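Local coordinates for oxidase/hydroxylase (Streptomyces hygroscopicus subsp. hygroscopicus, PDB 4XCB) that catalyses an oxidative cyclization in the biosynthesis of the orthosomycin hygromycin B, probably using 2-oxoglutarate as cosubstrate, at the interface of chains A and B and the interface of chains A and C. Coordinates in Å, arbitrary orientation; residue numbers count along the deposited sequence, not the author numbering. Chains: chain A/B/C, oxidase/hydroxylase.

Chain A meets two neighbours through different surfaces: chain B in contact 1 and chain C in contact 2. The centres of the C-alpha atoms of the two patches lie about 23 Å apart, and they share no residue. Contact 1 is built from loop segments, including the stretch just after strand 220-229, whereas contact 2 sets the 3-10 helix 162-164 and the loop after it against helix 9-18. Each patch belongs to a two-fold interface and recurs with the chains exchanged. Together the two interfaces could hold the four-chain deposited assembly, although the structure alone does not show that this tetramer forms in solution.

Contact 1: the interface of chains A and B. Residues chain A 122, 124, 232-233, 249-250; chain B 230-231.
The backbone carbonyl oxygen B:Phe231 O is gripped twice by A:Thr233, on the far side of the chain boundary, in a loop-to-loop contact of a double-stranded beta-helix oxygenase of the PhyH family. A:Thr233 N donates to B:Phe231 O at 2.8 Å, nearly straight with 167° at the hydrogen. The hydroxyl A:Thr233 OG1 adds a longer bond, 3.2 Å to B:Phe231 O, from above the carbonyl plane and on the same face as the amide. With chi1 at 60°, A:Thr233 tucks OG1 between its own backbone N and carbonyl carbon, which brings both donors to one acceptor. B:Thr230 and B:Phe231 directly follow strand 220-229.

One residue earlier, B:Thr230 pairs with A:Gly249 in both directions. A:Gly249 N donates to B:Thr230 O, and the hydroxyl B:Thr230 OG1 donates back to A:Gly249 O at 2.8 Å, again from above the carbonyl plane.

B:Phe231 itself is wedged among chain A groups. Its CB stands over the centre of the A:Tyr250 ring, 3.5 Å from the centroid, and the two side chains cross at about a right angle. Beyond CB, one face of the phenyl ring receives A:Ser124 CB, 3.6 Å from its centroid. The CD2 edge of B:Phe231 points into the face of A:Phe232, with the ring planes 63° apart.

Bonds within chain A hold the groups around B:Phe231 in place. A:Tyr250 OH donates in the carbonyl plane to A:Thr233 O at 2.7 Å, tying the ring under CB to the residue that holds B:Phe231 O. The carboxylate oxygen A:Asp122 OD1 takes both A:Ser124 OG, at 2.6 Å, and A:Ser124 N from the same face, which positions A:Ser124 against the phenyl ring. A:Tyr250 also lines the hygromycin B pocket, so the interface may help to shape that site.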
loop_
_atom_site.group_PDB
_atom_site.type_symbol
_atom_site.label_atom_id
_atom_site.label_comp_id
_atom_site.label_asym_id
_atom_site.label_seq_id
_atom_site.Cartn_x
_atom_site.Cartn_y
_atom_site.Cartn_z
ATOM N N ASP A 122 1.396 -5.545 -13.235
ATOM C CA ASP A 122 2.566 -6.147 -13.868
ATOM C C ASP A 122 3.658 -6.069 -12.832
ATOM O O ASP A 122 4.130 -4.972 -12.508
ATOM C CB ASP A 122 2.972 -5.399 -15.146
ATOM C CG ASP A 122 4.107 -6.084 -15.904
ATOM O OD1 ASP A 122 4.878 -6.875 -15.310
ATOM O OD2 ASP A 122 4.222 -5.826 -17.122
ATOM N N SER A 124 6.671 -6.716 -12.857
ATOM C CA SER A 124 7.990 -6.250 -13.300
ATOM C C SER A 124 8.169 -4.755 -13.082
ATOM O O SER A 124 9.297 -4.243 -13.075
ATOM C CB SER A 124 8.233 -6.575 -14.789
ATOM O OG SER A 124 7.300 -5.913 -15.632
ATOM N N PHE A 232 15.857 -10.467 -11.639
ATOM C CA PHE A 232 15.164 -10.226 -12.906
ATOM C C PHE A 232 15.971 -10.818 -14.054
ATOM O O PHE A 232 17.203 -10.768 -14.035
ATOM C CB PHE A 232 14.946 -8.725 -13.166
ATOM C CG PHE A 232 13.671 -8.173 -12.572
ATOM C CD1 PHE A 232 13.140 -8.692 -11.405
ATOM C CD2 PHE A 232 13.032 -7.103 -13.179
ATOM C CE1 PHE A 232 11.971 -8.163 -10.865
ATOM C CE2 PHE A 232 11.879 -6.571 -12.641
ATOM C CZ PHE A 232 11.350 -7.092 -11.495
ATOM N N THR A 233 15.287 -11.390 -15.042
ATOM C CA THR A 233 15.968 -11.845 -16.257
ATOM C C THR A 233 16.288 -10.674 -17.191
ATOM O O THR A 233 15.630 -9.628 -17.151
ATOM C CB THR A 233 15.133 -12.877 -17.048
ATOM O OG1 THR A 233 13.884 -12.296 -17.448
ATOM C CG2 THR A 233 14.889 -14.128 -16.241
ATOM N N GLY A 249 10.877 -14.141 -19.890
ATOM C CA GLY A 249 10.700 -12.891 -20.592
ATOM C C GLY A 249 9.615 -12.048 -19.978
ATOM O O GLY A 249 9.054 -12.360 -18.927
ATOM N N TYR A 250 9.315 -10.971 -20.669
ATOM C CA TYR A 250 8.399 -9.964 -20.164
ATOM C C TYR A 250 7.156 -9.925 -21.044
ATOM O O TYR A 250 7.240 -9.740 -22.261
ATOM C CB TYR A 250 9.091 -8.598 -20.119
ATOM C CG TYR A 250 10.232 -8.542 -19.124
ATOM C CD1 TYR A 250 11.426 -9.224 -19.363
ATOM C CD2 TYR A 250 10.120 -7.817 -17.945
ATOM C CE1 TYR A 250 12.467 -9.189 -18.454
ATOM C CE2 TYR A 250 11.166 -7.773 -17.023
ATOM C CZ TYR A 250 12.342 -8.450 -17.296
ATOM O OH TYR A 250 13.382 -8.431 -16.394
ATOM N N THR B 230 7.257 -14.892 -15.299
ATOM C CA THR B 230 8.196 -15.251 -16.344
ATOM C C THR B 230 9.475 -14.430 -16.398
ATOM O O THR B 230 10.456 -14.877 -17.007
ATOM C CB THR B 230 7.542 -15.162 -17.722
ATOM O OG1 THR B 230 6.973 -13.852 -17.902
ATOM C CG2 THR B 230 6.460 -16.220 -17.829
ATOM N N PHE B 231 9.485 -13.249 -15.785
ATOM C CA PHE B 231 10.686 -12.425 -15.838
ATOM C C PHE B 231 11.592 -12.646 -14.634
ATOM O O PHE B 231 12.615 -11.984 -14.511
ATOM C CB PHE B 231 10.331 -10.938 -15.949
ATOM C CG PHE B 231 9.287 -10.500 -14.975
ATOM C CD1 PHE B 231 7.942 -10.530 -15.323
ATOM C CD2 PHE B 231 9.641 -10.067 -13.707
ATOM C CE1 PHE B 231 6.977 -10.135 -14.419
ATOM C CE2 PHE B 231 8.675 -9.684 -12.811
ATOM C CZ PHE B 231 7.354 -9.732 -13.161
#

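Contact 2: the interface of chains A and C. Residues chain A 161-162, 164-166; chain C 13, 16-17.
C:Asp16, on helix 9-18, grips A:Asn166 with both carboxylate oxygens, the firm polar part of this helix-to-loop contact between two PhyH-family subunits. C:Asp16 OD2 accepts the backbone A:Asn166 N at 2.8 Å, almost straight with 169° at the hydrogen. C:Asp16 OD1 takes the side-chain amide A:Asn166 ND2 at 3.1 Å. Both donors arrive on the syn sides of the carboxylate but tilted from its plane. The A:Asn166 amide is turned 37° against the carboxylate, and its ND2 bond to OD1 is correspondingly skewed. Held at both oxygens, the carboxylate probably has little freedom to rotate; the two donors would be expected to stabilise a negative charge.

Packing is close just beside this pair. The methyl A:Ala165 CB rests against C:Tyr13 CE1 and C:Thr17 CG2, which lie next to each other on chain C, at 3.7 Å from each. C:Thr17 CG2 also lies over one face of C:Tyr13, offset toward the ring's rim. C:Thr17 OG1, between its backbone N and carbonyl carbon (chi1 46°), donates to C:Tyr13 O at 2.6 Å within the helix, which leaves the methyl CG2 facing A:Ala165.

Toward the phenol end the contact is looser and runs through solvent. C:Tyr13 OH pairs with water 1 at 2.7 Å, in the plane of its ring, and the water reaches A:Ser162 O at 3.1 Å. Directly, the same hydroxyl meets A:Ser162 through its CB, without a polar bond between the two side chains.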
loop_
_atom_site.group_PDB
_atom_site.type_symbol
_atom_site.label_atom_id
_atom_site.label_comp_id
_atom_site.label_asym_id
_atom_site.label_seq_id
_atom_site.Cartn_x
_atom_site.Cartn_y
_atom_site.Cartn_z
ATOM N N GLY A 161 1.184 11.166 -13.268
ATOM C CA GLY A 161 0.816 10.252 -12.201
ATOM C C GLY A 161 0.467 8.833 -12.629
ATOM O O GLY A 161 -0.017 8.032 -11.809
ATOM N N SER A 162 0.730 8.493 -13.890
ATOM C CA SER A 162 0.341 7.184 -14.402
ATOM C C SER A 162 1.152 6.058 -13.784
ATOM O O SER A 162 0.762 4.899 -13.884
ATOM C CB SER A 162 0.477 7.135 -15.918
ATOM O OG SER A 162 1.737 7.623 -16.312
ATOM N N LYS A 164 1.483 5.612 -10.711
ATOM C CA LYS A 164 0.794 5.179 -9.495
ATOM C C LYS A 164 -0.713 5.033 -9.735
ATOM O O LYS A 164 -1.496 5.002 -8.787
ATOM C CB LYS A 164 1.060 6.150 -8.338
ATOM C CG LYS A 164 2.532 6.281 -7.953
ATOM C CD LYS A 164 2.714 7.165 -6.726
ATOM C CE LYS A 164 4.169 7.242 -6.281
ATOM N NZ LYS A 164 4.332 8.278 -5.203
ATOM N N ALA A 165 -1.102 4.935 -11.006
ATOM C CA ALA A 165 -2.510 4.821 -11.382
ATOM C C ALA A 165 -3.147 3.560 -10.815
ATOM O O ALA A 165 -2.546 2.474 -10.839
ATOM C CB ALA A 165 -2.660 4.846 -12.899
ATOM N N ASN A 166 -4.358 3.701 -10.286
ATOM C CA ASN A 166 -5.115 2.537 -9.807
ATOM C C ASN A 166 -6.154 2.038 -10.808
ATOM O O ASN A 166 -6.709 0.950 -10.640
ATOM C CB ASN A 166 -5.817 2.846 -8.489
ATOM C CG ASN A 166 -4.863 2.967 -7.333
ATOM O OD1 ASN A 166 -4.160 2.005 -6.985
ATOM N ND2 ASN A 166 -4.852 4.131 -6.695
ATOM N N TYR C 13 -9.955 8.223 -13.343
ATOM C CA TYR C 13 -8.540 8.060 -13.656
ATOM C C TYR C 13 -7.817 9.382 -13.417
ATOM O O TYR C 13 -6.747 9.431 -12.813
ATOM C CB TYR C 13 -8.327 7.605 -15.097
ATOM C CG TYR C 13 -6.852 7.447 -15.424
ATOM C CD1 TYR C 13 -6.224 6.223 -15.268
ATOM C CD2 TYR C 13 -6.083 8.529 -15.860
ATOM C CE1 TYR C 13 -4.882 6.070 -15.535
ATOM C CE2 TYR C 13 -4.732 8.383 -16.127
ATOM C CZ TYR C 13 -4.139 7.144 -15.969
ATOM O OH TYR C 13 -2.799 6.982 -16.225
ATOM N N ASP C 16 -7.681 10.226 -9.673
ATOM C CA ASP C 16 -6.746 9.315 -9.006
ATOM C C ASP C 16 -5.298 9.740 -9.254
ATOM O O ASP C 16 -4.510 9.905 -8.319
ATOM C CB ASP C 16 -6.965 7.874 -9.472
ATOM C CG ASP C 16 -5.884 6.939 -8.972
ATOM O OD1 ASP C 16 -5.617 6.935 -7.748
ATOM O OD2 ASP C 16 -5.285 6.254 -9.817
ATOM N N THR C 17 -4.965 9.955 -10.520
ATOM C CA THR C 17 -3.583 10.242 -10.903
ATOM C C THR C 17 -3.115 11.657 -10.564
ATOM O O THR C 17 -1.931 11.868 -10.309
ATOM C CB THR C 17 -3.368 10.011 -12.401
ATOM O OG1 THR C 17 -4.433 10.620 -13.146
ATOM C CG2 THR C 17 -3.336 8.528 -12.712
HETATM O O HOH W 1 -1.527 4.640 -15.925
#